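Local coordinates for protein digeranylgeranylglycerophospholipid reductase (Sulfolobus acidocaldarius, PDB 4OPD) that reduces the isoprenoid double bonds of geranylgeranylated glycerophospholipids, using bound FAD, to give the saturated archaeol lipids of archaeal membranes, at residues A55-L60 with S304-G309; E71-G76 with N91-E96; K78-D83 with R204-Q209; N295-G300 with A346-F351. All coordinates share one frame; numbering follows the deposited sequence. Where two conformers were deposited one is given.

Interaction 1 of 4, residues A55-L60 with S304-G309; sequences AHFDKL and SAMISG. With GRG (geranylgeranyl diphosphate), chain E.
Helix segments 55-60 and 304-309, which meet through H56, F57 and L60 on one side and M306 and I307 on the other, run nearly in the same direction, their axes 13° apart and 10.0 Å at closest approach. That spacing leaves room for one layer of side chains, and no hydrogen bond passes between the segments. The backbones come nearest at L60 and I307, where the CA atoms are 7.1 Å apart. There L60 reaches across: its CD1 branch lies 3.6 Å from I307 N and 3.7 Å from M306 CB. M306 extends from its helix and then bends at its last torsion (chi3 -63°), which turns the methyl onto F57. M306 CE lies over one face of that ring, 4.1 Å from the centroid of F57 and close to the ring normal, a CH-pi contact within a wider Met-aromatic pair whose sulfur sits more obliquely. The same M306 CE touches H56 CB at 3.9 Å, so one methyl meets both neighbouring residues. F57 also meets the ring of F95 edge-to-face. H56 crosses I307 at about a right angle and receives the isoleucine CD1 at its ring edge, 3.5 Å from H56 CE1. H56 NE2 donates in the ring plane to O2A of geranylgeranyl diphosphate (chain E), at 2.7 Å and 175°. H298, Y341 and K344 also bond this ligand. The imidazole of this lipid-binding histidine thus has I307 CD1 at its edge and NE2 aimed straight at a phosphate oxygen, consistent with an apolar layer that limits its rotation.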
# COMPACT_ATOMS: atom_id res chain seq x y z
N ALA A 55 0.18 10.80 -11.07
CA ALA A 55 1.44 10.31 -11.62
C ALA A 55 1.41 8.81 -11.87
O ALA A 55 1.96 8.33 -12.86
CB ALA A 55 2.59 10.67 -10.68
N HIS A 56 0.77 8.06 -10.98
CA HIS A 56 0.74 6.61 -11.11
C HIS A 56 0.00 6.17 -12.37
O HIS A 56 0.43 5.25 -13.06
CB HIS A 56 0.09 5.99 -9.87
CG HIS A 56 0.98 5.96 -8.68
ND1 HIS A 56 2.15 5.23 -8.64
CD2 HIS A 56 0.89 6.59 -7.48
CE1 HIS A 56 2.73 5.39 -7.46
NE2 HIS A 56 1.99 6.21 -6.74
N PHE A 57 -1.10 6.84 -12.69
CA PHE A 57 -1.81 6.53 -13.92
C PHE A 57 -0.97 6.95 -15.13
O PHE A 57 -0.97 6.27 -16.16
CB PHE A 57 -3.18 7.23 -13.95
CG PHE A 57 -4.09 6.79 -12.84
CD1 PHE A 57 -3.97 7.34 -11.57
CD2 PHE A 57 -5.04 5.81 -13.05
CE1 PHE A 57 -4.79 6.92 -10.53
CE2 PHE A 57 -5.86 5.38 -12.02
CZ PHE A 57 -5.74 5.95 -10.76
N ASP A 58 -0.22 8.04 -14.99
CA ASP A 58 0.54 8.57 -16.13
C ASP A 58 1.76 7.72 -16.47
O ASP A 58 2.24 7.74 -17.60
CB ASP A 58 0.99 10.01 -15.85
CG ASP A 58 -0.15 11.00 -15.91
OD1 ASP A 58 -1.16 10.70 -16.59
OD2 ASP A 58 -0.03 12.08 -15.30
N LYS A 59 2.27 7.00 -15.48
CA LYS A 59 3.49 6.25 -15.68
C LYS A 59 3.18 4.81 -16.06
O LYS A 59 4.00 4.12 -16.65
CB LYS A 59 4.36 6.30 -14.42
CG LYS A 59 5.77 5.76 -14.61
CD LYS A 59 6.68 6.03 -13.41
CE LYS A 59 8.03 5.35 -13.58
NZ LYS A 59 8.94 5.58 -12.42
N LEU A 60 1.97 4.36 -15.76
CA LEU A 60 1.65 2.94 -15.94
C LEU A 60 0.73 2.68 -17.12
O LEU A 60 0.59 1.54 -17.56
CB LEU A 60 1.04 2.39 -14.65
CG LEU A 60 1.95 2.48 -13.43
CD1 LEU A 60 1.21 2.12 -12.14
CD2 LEU A 60 3.20 1.60 -13.59
N SER A 304 0.87 2.03 -5.52
CA SER A 304 1.91 1.00 -5.54
C SER A 304 1.35 -0.38 -5.90
O SER A 304 2.06 -1.19 -6.49
CB SER A 304 2.61 0.95 -4.18
OG SER A 304 1.68 1.01 -3.11
N ALA A 305 0.10 -0.64 -5.53
CA ALA A 305 -0.58 -1.86 -5.98
C ALA A 305 -0.56 -1.93 -7.49
O ALA A 305 -0.21 -2.97 -8.07
CB ALA A 305 -2.02 -1.90 -5.47
N MET A 306 -0.92 -0.83 -8.15
CA MET A 306 -0.90 -0.80 -9.60
C MET A 306 0.51 -0.99 -10.15
O MET A 306 0.70 -1.67 -11.16
CB MET A 306 -1.49 0.52 -10.12
CG MET A 306 -2.97 0.66 -9.79
SD MET A 306 -3.71 2.03 -10.69
CE MET A 306 -2.76 3.39 -10.02
N ILE A 307 1.51 -0.38 -9.50
CA ILE A 307 2.88 -0.63 -9.91
C ILE A 307 3.24 -2.11 -9.79
O ILE A 307 3.89 -2.68 -10.68
CB ILE A 307 3.89 0.17 -9.06
CG1 ILE A 307 3.70 1.67 -9.29
CG2 ILE A 307 5.31 -0.24 -9.44
CD1 ILE A 307 4.56 2.55 -8.40
N SER A 308 2.82 -2.75 -8.70
CA SER A 308 3.15 -4.16 -8.52
C SER A 308 2.44 -5.00 -9.59
O SER A 308 2.97 -6.01 -10.03
CB SER A 308 2.79 -4.64 -7.10
OG SER A 308 1.38 -4.71 -6.91
N GLY A 309 1.25 -4.59 -10.03
CA GLY A 309 0.58 -5.33 -11.10
C GLY A 309 1.29 -5.15 -12.44
O GLY A 309 1.37 -6.07 -13.26
C20 GRG E . 2.86 8.02 10.20
C19 GRG E . 3.28 9.25 12.45
C18 GRG E . 2.88 9.31 10.99
C17 GRG E . 2.56 10.51 10.43
C16 GRG E . 2.10 10.73 8.98
C14 GRG E . 4.22 12.94 7.38
C13 GRG E . 3.27 11.83 7.01
C15 GRG E . 3.17 10.62 7.92
C12 GRG E . 2.57 11.92 5.85
C11 GRG E . 2.73 13.14 4.96
C9 GRG E . 1.88 13.07 3.70
C8 GRG E . 2.67 13.44 2.45
C10 GRG E . 3.52 14.69 2.46
C7 GRG E . 2.62 12.67 1.34
C6 GRG E . 3.42 12.98 0.09
C5 GRG E . 2.56 13.26 -1.12
C3 GRG E . 2.10 12.03 -1.89
C4 GRG E . 0.99 11.17 -1.34
C2 GRG E . 2.66 11.73 -3.09
C1 GRG E . 2.25 10.55 -3.97
O1 GRG E . 2.30 9.29 -3.35
PA GRG E . 3.27 8.18 -3.93
O1A GRG E . 4.33 7.95 -2.89
O3A GRG E . 3.95 8.68 -5.26
O2A GRG E . 2.53 6.89 -4.18

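Interaction 2 of 4, residues E71-G76 with N91-E96; sequences ENKING and NGEGFE. With GRG (geranylgeranyl diphosphate), chain D.
E71-G76 and N91-E96 pair as the two antiparallel arms of a beta hairpin, strands 70-80 and 87-97, within the large mixed sheet that borders the lipid site. The ladder is regular in its middle: I74 and G94 are an antiparallel hydrogen-bonded pair, I74 N to G94 O and G94 N to I74 O both at 2.9 Å. Toward the E71 end, E71 N and, weakly, N72 N both donate to E96 O, a classic beta bulge; beyond I74 the register slips again, so that G76 faces N91. K73 and F95 project from one side of the sheet. K73 holds CG anti to the backbone N and bends at chi2 (62°), which brings K73 NZ 3.6 Å from F95 CE1 and into a long salt bridge with E93 OE1 at 3.9 Å. With an alanine here, E93 would probably lose its ionic mate in this pair and the F95 ring the chain that flanks it. The carboxylates of E71 and E96 both form salt bridges with K222, and E71 has K226 as a second partner. The glycines matter for the ligand: a CB on G94 would come within 2.3 Å of C10 of geranylgeranyl diphosphate (chain D), and one on G92 would clash with its C2. At the two glycines the isoprenoid thus lies against backbone, C5 of the ligand 3.2 Å from G92 O, while its C10 is 3.9 Å from I74 CG2.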
# COMPACT_ATOMS: atom_id res chain seq x y z
N GLU A 71 -14.63 11.41 -8.33
CA GLU A 71 -15.51 12.17 -7.46
C GLU A 71 -15.00 13.60 -7.26
O GLU A 71 -15.79 14.54 -7.19
CB GLU A 71 -15.66 11.46 -6.11
CG GLU A 71 -16.39 10.13 -6.21
CD GLU A 71 -16.90 9.65 -4.87
OE1 GLU A 71 -16.30 8.72 -4.29
OE2 GLU A 71 -17.91 10.20 -4.39
N ASN A 72 -13.69 13.76 -7.20
CA ASN A 72 -13.12 15.08 -6.91
C ASN A 72 -11.65 15.15 -7.34
O ASN A 72 -10.86 14.25 -7.02
CB ASN A 72 -13.26 15.39 -5.41
CG ASN A 72 -12.90 16.83 -5.06
OD1 ASN A 72 -13.25 17.78 -5.78
ND2 ASN A 72 -12.23 17.01 -3.93
N LYS A 73 -11.31 16.19 -8.08
CA LYS A 73 -9.93 16.42 -8.50
C LYS A 73 -9.12 16.98 -7.34
O LYS A 73 -9.55 17.92 -6.67
CB LYS A 73 -9.88 17.38 -9.69
CG LYS A 73 -8.47 17.75 -10.13
CD LYS A 73 -7.72 16.50 -10.58
CE LYS A 73 -6.31 16.84 -11.03
NZ LYS A 73 -5.55 15.59 -11.34
N ILE A 74 -7.94 16.41 -7.11
CA ILE A 74 -7.07 16.85 -6.02
C ILE A 74 -5.85 17.64 -6.51
O ILE A 74 -5.17 17.23 -7.44
CB ILE A 74 -6.57 15.65 -5.19
CG1 ILE A 74 -7.75 14.93 -4.54
CG2 ILE A 74 -5.58 16.11 -4.11
CD1 ILE A 74 -8.65 15.85 -3.73
N ASN A 75 -5.57 18.77 -5.86
CA ASN A 75 -4.45 19.61 -6.27
C ASN A 75 -3.33 19.67 -5.24
O ASN A 75 -2.28 20.28 -5.48
CB ASN A 75 -4.94 21.02 -6.59
CG ASN A 75 -5.67 21.07 -7.90
OD1 ASN A 75 -5.31 20.37 -8.85
ND2 ASN A 75 -6.74 21.87 -7.96
N GLY A 76 -3.54 19.04 -4.09
CA GLY A 76 -2.52 19.03 -3.07
C GLY A 76 -3.00 18.50 -1.74
O GLY A 76 -4.11 17.98 -1.63
N ASN A 91 1.82 20.61 -3.05
CA ASN A 91 1.00 20.62 -4.24
C ASN A 91 1.33 19.43 -5.14
O ASN A 91 2.48 19.00 -5.21
CB ASN A 91 1.18 21.94 -5.01
CG ASN A 91 0.85 23.16 -4.16
OD1 ASN A 91 1.58 24.14 -4.17
ND2 ASN A 91 -0.25 23.09 -3.43
N GLY A 92 0.30 18.90 -5.80
CA GLY A 92 0.45 17.77 -6.68
C GLY A 92 -0.91 17.26 -7.12
O GLY A 92 -1.87 17.29 -6.35
N GLU A 93 -0.99 16.80 -8.36
CA GLU A 93 -2.27 16.37 -8.91
C GLU A 93 -2.61 14.93 -8.54
O GLU A 93 -1.75 14.04 -8.59
CB GLU A 93 -2.28 16.55 -10.42
CG GLU A 93 -2.36 18.01 -10.84
CD GLU A 93 -2.07 18.21 -12.31
OE1 GLU A 93 -2.92 17.85 -13.15
OE2 GLU A 93 -0.98 18.73 -12.64
N GLY A 94 -3.87 14.71 -8.17
CA GLY A 94 -4.33 13.38 -7.80
C GLY A 94 -5.83 13.26 -7.97
O GLY A 94 -6.50 14.23 -8.37
N PHE A 95 -6.37 12.09 -7.65
CA PHE A 95 -7.80 11.85 -7.78
C PHE A 95 -8.40 11.33 -6.49
O PHE A 95 -7.82 10.49 -5.82
CB PHE A 95 -8.10 10.82 -8.88
CG PHE A 95 -7.46 11.11 -10.20
CD1 PHE A 95 -7.79 12.25 -10.91
CD2 PHE A 95 -6.58 10.20 -10.76
CE1 PHE A 95 -7.22 12.50 -12.15
CE2 PHE A 95 -6.01 10.44 -12.00
CZ PHE A 95 -6.32 11.59 -12.70
N GLU A 96 -9.59 11.82 -6.15
CA GLU A 96 -10.44 11.16 -5.17
C GLU A 96 -11.43 10.28 -5.93
O GLU A 96 -12.33 10.80 -6.60
CB GLU A 96 -11.18 12.18 -4.29
CG GLU A 96 -10.61 12.29 -2.88
CD GLU A 96 -10.74 10.99 -2.10
OE1 GLU A 96 -9.86 10.70 -1.28
OE2 GLU A 96 -11.73 10.26 -2.31
C20 GRG D . -5.44 7.52 4.17
C19 GRG D . -4.26 5.26 4.74
C18 GRG D . -4.37 6.50 3.88
C17 GRG D . -3.53 6.69 2.84
C16 GRG D . -3.63 7.93 1.99
C14 GRG D . -1.90 10.38 1.28
C13 GRG D . -2.38 9.29 0.34
C15 GRG D . -2.59 7.88 0.88
C12 GRG D . -2.65 9.54 -0.95
C11 GRG D . -2.50 10.90 -1.60
C9 GRG D . -2.47 10.69 -3.09
C8 GRG D . -2.65 11.99 -3.82
C10 GRG D . -4.04 12.52 -4.13
C7 GRG D . -1.57 12.69 -4.21
C6 GRG D . -1.77 14.00 -4.94
C5 GRG D . -1.17 15.11 -4.09
C3 GRG D . 0.32 15.20 -4.35
C4 GRG D . 1.18 16.04 -3.44
C2 GRG D . 0.87 14.54 -5.40
C1 GRG D . 2.35 14.63 -5.67
O1 GRG D . 2.66 13.91 -6.84
PA GRG D . 3.64 14.58 -7.89
O1A GRG D . 5.01 13.97 -7.76
O3A GRG D . 3.72 16.13 -7.58
O2A GRG D . 3.10 14.35 -9.28
PB GRG D . 4.02 17.26 -8.64
O1B GRG D . 4.20 18.59 -7.93
O2B GRG D . 5.29 16.93 -9.40
O3B GRG D . 2.86 17.35 -9.61

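Interaction 3 of 4, residues K78-D83 with R204-Q209; sequences KLYSPD and RIFIDQ. With GRG (geranylgeranyl diphosphate), chain E.
R204 pairs with K78 and lays its CB 3.9 Å from Y80 CE1, while its NH2 bonds E198 O. I205 follows with both of its backbone polar atoms in use, N donating to K78 O at 2.9 Å and O accepting from Y80 N at 2.8 Å. These nearly straight bonds define a parallel pair of strands, which places strand 202-206 beside strand 70-80 in the mixed sheet. I205 CG2 packs on L79 CD1, and its CD1 points on to the isoprenoid of geranylgeranyl diphosphate (chain E). F206 and Y80 both have CG anti to the carbonyl carbon (chi1 -55° and -68°), which sends the two rings the same way; F206 CE1 sits 3.5 Å above the centre of the Y80 ring, with the planes at 34°, an oblique pair. A serine in place of Y80 would probably leave the F206 ring without this neighbour and freer to turn. I207 N donates to Y80 O. I207 CD1 touches L79 CD1 at 3.5 Å and C16 of the same ligand at 3.4 Å, while I207 O is met by P82 CA at 3.2 Å, a CA-H...O contact. Finally, D208 OD2 meets P82 O through water, and D208 OD1 accepts from E210 N.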
# COMPACT_ATOMS: atom_id res chain seq x y z
N LYS A 78 -2.78 19.22 2.69
CA LYS A 78 -2.43 20.08 3.81
C LYS A 78 -2.11 19.20 4.99
O LYS A 78 -2.94 18.39 5.42
CB LYS A 78 -3.56 21.05 4.15
CG LYS A 78 -4.03 21.91 2.98
CD LYS A 78 -3.43 23.29 3.05
CE LYS A 78 -3.96 24.18 1.94
NZ LYS A 78 -3.19 25.47 1.89
N LEU A 79 -0.89 19.34 5.52
CA LEU A 79 -0.44 18.52 6.62
C LEU A 79 -0.46 19.34 7.91
O LEU A 79 0.20 20.37 7.99
CB LEU A 79 0.96 17.97 6.35
CG LEU A 79 1.57 17.15 7.48
CD1 LEU A 79 0.81 15.84 7.61
CD2 LEU A 79 3.06 16.90 7.23
N TYR A 80 -1.23 18.88 8.89
CA TYR A 80 -1.46 19.62 10.13
C TYR A 80 -0.66 19.08 11.31
O TYR A 80 -0.66 17.88 11.57
CB TYR A 80 -2.94 19.61 10.51
CG TYR A 80 -3.85 20.37 9.58
CD1 TYR A 80 -4.17 19.89 8.31
CD2 TYR A 80 -4.46 21.55 10.00
CE1 TYR A 80 -5.02 20.58 7.47
CE2 TYR A 80 -5.31 22.25 9.17
CZ TYR A 80 -5.59 21.77 7.91
OH TYR A 80 -6.45 22.49 7.11
N SER A 81 0.00 19.98 12.02
CA SER A 81 0.63 19.66 13.30
C SER A 81 -0.43 19.27 14.33
O SER A 81 -1.61 19.65 14.20
CB SER A 81 1.45 20.86 13.80
OG SER A 81 0.58 21.93 14.15
N PRO A 82 -0.03 18.53 15.37
CA PRO A 82 -0.96 18.13 16.43
C PRO A 82 -1.72 19.30 17.03
O PRO A 82 -2.92 19.18 17.26
CB PRO A 82 -0.03 17.46 17.46
CG PRO A 82 1.02 16.83 16.62
CD PRO A 82 1.26 17.83 15.49
N ASP A 83 -1.04 20.43 17.26
CA ASP A 83 -1.74 21.58 17.83
C ASP A 83 -2.48 22.43 16.78
O ASP A 83 -3.09 23.44 17.12
CB ASP A 83 -0.76 22.47 18.64
CG ASP A 83 0.39 23.04 17.81
OD1 ASP A 83 0.33 23.05 16.56
OD2 ASP A 83 1.36 23.53 18.43
N ARG A 204 -6.67 16.78 3.62
CA ARG A 204 -6.15 17.18 4.91
C ARG A 204 -5.67 15.96 5.66
O ARG A 204 -6.36 14.94 5.74
CB ARG A 204 -7.21 17.94 5.71
CG ARG A 204 -7.82 19.13 4.95
CD ARG A 204 -8.97 19.72 5.73
NE ARG A 204 -9.81 20.58 4.90
CZ ARG A 204 -10.92 21.16 5.35
NH1 ARG A 204 -11.29 20.98 6.61
NH2 ARG A 204 -11.65 21.93 4.54
N ILE A 205 -4.45 16.05 6.18
CA ILE A 205 -3.87 15.00 7.00
C ILE A 205 -3.46 15.60 8.34
O ILE A 205 -2.81 16.66 8.38
CB ILE A 205 -2.65 14.35 6.30
CG1 ILE A 205 -3.12 13.55 5.08
CG2 ILE A 205 -1.86 13.45 7.27
CD1 ILE A 205 -1.97 12.98 4.30
N PHE A 206 -3.89 14.97 9.43
CA PHE A 206 -3.67 15.53 10.76
C PHE A 206 -2.82 14.60 11.61
O PHE A 206 -3.29 13.54 12.01
CB PHE A 206 -5.00 15.76 11.50
CG PHE A 206 -6.00 16.61 10.75
CD1 PHE A 206 -6.03 17.98 10.93
CD2 PHE A 206 -6.93 16.03 9.91
CE1 PHE A 206 -6.96 18.77 10.25
CE2 PHE A 206 -7.86 16.81 9.23
CZ PHE A 206 -7.88 18.17 9.40
N ILE A 207 -1.59 15.01 11.91
CA ILE A 207 -0.72 14.22 12.76
C ILE A 207 -1.12 14.43 14.21
O ILE A 207 -1.33 15.56 14.62
CB ILE A 207 0.77 14.61 12.62
CG1 ILE A 207 1.15 14.78 11.16
CG2 ILE A 207 1.64 13.56 13.29
CD1 ILE A 207 0.79 13.59 10.32
N ASP A 208 -1.21 13.35 14.97
CA ASP A 208 -1.53 13.47 16.39
C ASP A 208 -1.38 12.11 17.05
O ASP A 208 -2.12 11.17 16.75
CB ASP A 208 -2.94 14.02 16.60
CG ASP A 208 -3.18 14.46 18.03
OD1 ASP A 208 -2.79 13.72 18.97
OD2 ASP A 208 -3.77 15.54 18.23
N GLN A 209 -0.43 12.03 17.97
CA GLN A 209 -0.08 10.77 18.59
C GLN A 209 -1.07 10.36 19.68
O GLN A 209 -1.06 9.23 20.16
CB GLN A 209 1.35 10.85 19.16
CG GLN A 209 2.39 11.24 18.12
CD GLN A 209 2.72 10.10 17.14
OE1 GLN A 209 1.84 9.34 16.72
NE2 GLN A 209 4.00 9.99 16.80
C20 GRG E . 2.86 8.02 10.20
C19 GRG E . 3.28 9.25 12.45
C18 GRG E . 2.88 9.31 10.99
C17 GRG E . 2.56 10.51 10.43
C16 GRG E . 2.10 10.73 8.98
C14 GRG E . 4.22 12.94 7.38
C13 GRG E . 3.27 11.83 7.01
C15 GRG E . 3.17 10.62 7.92
C12 GRG E . 2.57 11.92 5.85
C11 GRG E . 2.73 13.14 4.96
C9 GRG E . 1.88 13.07 3.70
C8 GRG E . 2.67 13.44 2.45
C10 GRG E . 3.52 14.69 2.46
C7 GRG E . 2.62 12.67 1.34
C6 GRG E . 3.42 12.98 0.09
C5 GRG E . 2.56 13.26 -1.12
C3 GRG E . 2.10 12.03 -1.89
C4 GRG E . 0.99 11.17 -1.34
C2 GRG E . 2.66 11.73 -3.09
C1 GRG E . 2.25 10.55 -3.97
O1 GRG E . 2.30 9.29 -3.35
PA GRG E . 3.27 8.18 -3.93
O1A GRG E . 4.33 7.95 -2.89
O3A GRG E . 3.95 8.68 -5.26
O2A GRG E . 2.53 6.89 -4.18
O HOH W 1 -3.39 17.40 14.08
O HOH W 2 -4.83 16.81 16.15
O HOH W 3 -3.02 18.37 19.87

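Interaction 4 of 4, residues N295-G300 with A346-F351; sequences NPVHGG and ASLDIF. With GRG (geranylgeranyl diphosphate), chain F; GRG (geranylgeranyl diphosphate), chain E.
N295 OD1, in a side chain that meets L348, is gripped by two backbone amides of its own loop: V297 N, in the carbonyl plane at 2.9 Å, and H298 N, from well above that plane at 3.1 Å. The pair forms an Asx turn and the longer Asx motif, and it fixes the rotation of the amide so that ND2 is presented to the ligands. N295 ND2 donates to O1 of geranylgeranyl diphosphate (chain F) at 2.9 Å and also bonds Y341 OH, while L348 CD1 closes on N295 ND2 at 3.5 Å. P296 lays its ring against the helix backbone, CB by L348 O and CG by D349 N. V297 divides its two methyls: CG2 wedges between L348 CD2 (3.8 Å) and the edge of F351, whereas CG1 looks toward both isoprenoids. F351 turns one face to the chain F lipid. H298 has CG between its backbone N and carbonyl carbon, the crowded position (chi1 61°), which lays its ring over CG of N295. Its ND1 accepts from G300 N in the ring plane, and H298 NE2 donates to O1A of the chain E ligand at 3.2 Å. The carboxylate of D349 forms salt bridges with R274, R352 and R353. The amide of N295 and the ring of H298 are thus held by backbone amides of their own loop, which probably sets the loop's polar groups for the ligands, with L348 and F351 behind them.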
# COMPACT_ATOMS: atom_id res chain seq x y z
N ASN A 295 3.07 2.26 0.99
CA ASN A 295 4.01 3.28 1.47
C ASN A 295 4.02 3.33 3.00
O ASN A 295 3.02 3.68 3.62
CB ASN A 295 3.60 4.64 0.89
CG ASN A 295 4.59 5.74 1.20
OD1 ASN A 295 4.86 6.03 2.36
ND2 ASN A 295 5.15 6.35 0.17
N PRO A 296 5.16 3.00 3.63
CA PRO A 296 5.15 2.91 5.09
C PRO A 296 4.87 4.23 5.82
O PRO A 296 4.51 4.21 7.00
CB PRO A 296 6.56 2.41 5.42
CG PRO A 296 6.97 1.66 4.18
CD PRO A 296 6.44 2.52 3.07
N VAL A 297 5.04 5.37 5.15
CA VAL A 297 4.91 6.63 5.86
C VAL A 297 3.52 7.23 5.70
O VAL A 297 2.91 7.61 6.70
CB VAL A 297 5.97 7.65 5.40
CG1 VAL A 297 5.59 9.07 5.82
CG2 VAL A 297 7.31 7.29 6.02
N HIS A 298 3.00 7.30 4.47
CA HIS A 298 1.65 7.85 4.33
C HIS A 298 0.56 6.79 4.12
O HIS A 298 -0.63 7.13 4.10
CB HIS A 298 1.60 8.92 3.21
CG HIS A 298 1.94 8.44 1.83
ND1 HIS A 298 1.34 7.36 1.23
CD2 HIS A 298 2.77 8.98 0.90
CE1 HIS A 298 1.81 7.23 -0.00
NE2 HIS A 298 2.66 8.21 -0.23
N GLY A 299 0.93 5.52 3.99
CA GLY A 299 -0.06 4.46 4.04
C GLY A 299 -0.79 4.27 2.73
O GLY A 299 -1.76 3.48 2.65
N GLY A 300 -0.31 4.94 1.69
CA GLY A 300 -0.97 4.85 0.40
C GLY A 300 -0.53 3.62 -0.35
O GLY A 300 0.66 3.39 -0.52
N ALA A 346 11.53 0.77 1.52
CA ALA A 346 12.46 0.30 2.54
C ALA A 346 13.05 1.46 3.33
O ALA A 346 13.17 1.42 4.55
CB ALA A 346 13.58 -0.53 1.89
N SER A 347 13.45 2.51 2.62
CA SER A 347 13.92 3.73 3.25
C SER A 347 12.84 4.30 4.18
O SER A 347 13.10 4.70 5.31
CB SER A 347 14.32 4.74 2.18
OG SER A 347 14.95 5.87 2.73
N LEU A 348 11.61 4.30 3.69
CA LEU A 348 10.52 4.89 4.47
C LEU A 348 10.06 4.01 5.63
O LEU A 348 9.42 4.49 6.55
CB LEU A 348 9.34 5.20 3.56
CG LEU A 348 9.58 6.33 2.55
CD1 LEU A 348 8.37 6.45 1.64
CD2 LEU A 348 9.88 7.66 3.25
N ASP A 349 10.38 2.71 5.55
CA ASP A 349 10.14 1.78 6.65
C ASP A 349 10.95 2.24 7.87
O ASP A 349 10.46 2.27 8.99
CB ASP A 349 10.52 0.34 6.23
CG ASP A 349 9.93 -0.74 7.14
OD1 ASP A 349 9.50 -0.43 8.27
OD2 ASP A 349 9.91 -1.93 6.74
N ILE A 350 12.20 2.62 7.64
CA ILE A 350 13.03 3.18 8.70
C ILE A 350 12.43 4.47 9.23
O ILE A 350 12.26 4.66 10.43
CB ILE A 350 14.47 3.46 8.21
CG1 ILE A 350 15.17 2.15 7.88
CG2 ILE A 350 15.27 4.20 9.28
CD1 ILE A 350 15.52 1.35 9.10
N PHE A 351 12.10 5.37 8.30
CA PHE A 351 11.65 6.71 8.68
C PHE A 351 10.35 6.62 9.47
O PHE A 351 10.20 7.31 10.46
CB PHE A 351 11.49 7.60 7.44
CG PHE A 351 11.34 9.06 7.76
CD1 PHE A 351 12.38 9.77 8.34
CD2 PHE A 351 10.16 9.73 7.47
CE1 PHE A 351 12.24 11.11 8.63
CE2 PHE A 351 10.02 11.07 7.77
CZ PHE A 351 11.07 11.76 8.34
C20 GRG F . 8.07 17.10 10.50
C19 GRG F . 8.48 16.49 13.01
C18 GRG F . 8.99 16.63 11.59
C17 GRG F . 10.27 16.33 11.29
C16 GRG F . 10.80 16.48 9.88
C14 GRG F . 13.77 15.51 8.12
C13 GRG F . 12.29 15.25 8.25
C15 GRG F . 11.64 15.27 9.62
C12 GRG F . 11.54 14.93 7.17
C11 GRG F . 12.13 14.82 5.79
C9 GRG F . 12.51 13.36 5.59
C8 GRG F . 11.47 12.63 4.74
C10 GRG F . 11.84 11.27 4.20
C7 GRG F . 10.26 13.18 4.48
C6 GRG F . 9.20 12.55 3.58
C5 GRG F . 8.37 11.45 4.17
C3 GRG F . 7.25 11.17 3.19
C4 GRG F . 6.15 12.20 3.02
C2 GRG F . 7.20 10.03 2.48
C1 GRG F . 6.04 9.78 1.53
O1 GRG F . 6.41 8.96 0.44
C20 GRG E . 2.86 8.02 10.20
C19 GRG E . 3.28 9.25 12.45
C18 GRG E . 2.88 9.31 10.99
C17 GRG E . 2.56 10.51 10.43
C16 GRG E . 2.10 10.73 8.98
C14 GRG E . 4.22 12.94 7.38
C13 GRG E . 3.27 11.83 7.01
C15 GRG E . 3.17 10.62 7.92
C12 GRG E . 2.57 11.92 5.85
C11 GRG E . 2.73 13.14 4.96
C9 GRG E . 1.88 13.07 3.70
C8 GRG E . 2.67 13.44 2.45
C10 GRG E . 3.52 14.69 2.46
C7 GRG E . 2.62 12.67 1.34
C6 GRG E . 3.42 12.98 0.09
C5 GRG E . 2.56 13.26 -1.12
C3 GRG E . 2.10 12.03 -1.89
C4 GRG E . 0.99 11.17 -1.34
C2 GRG E . 2.66 11.73 -3.09
C1 GRG E . 2.25 10.55 -3.97
O1 GRG E . 2.30 9.29 -3.35
PA GRG E . 3.27 8.18 -3.93
O1A GRG E . 4.33 7.95 -2.89
O3A GRG E . 3.95 8.68 -5.26
O2A GRG E . 2.53 6.89 -4.18

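Overall arrangement
Interactions 2 and 3 share strand 70-80, the middle one of three: strand 87-97 pairs on one edge and strand 202-206 on the other, with contact centres 19 Å apart in one mixed sheet. Interaction 1 joins helix 54-60, just before that strand, to helix 302-322, so interactions 2 and 3 are nested within its loop. It touches interaction 2 through F57 and F95. Interactions 1 and 4, centres 17 Å apart, cross along the chain, their segments alternating, with 295-300 in the loop before helix 302-322. Interactions 1, 3 and 4 all touch one geranylgeranyl ligand (chain E): 1 and 4 at its phosphate, 3 and 4 along its isoprenoid. Sheet, loop and helices thus enclose the lipid site near the flavin.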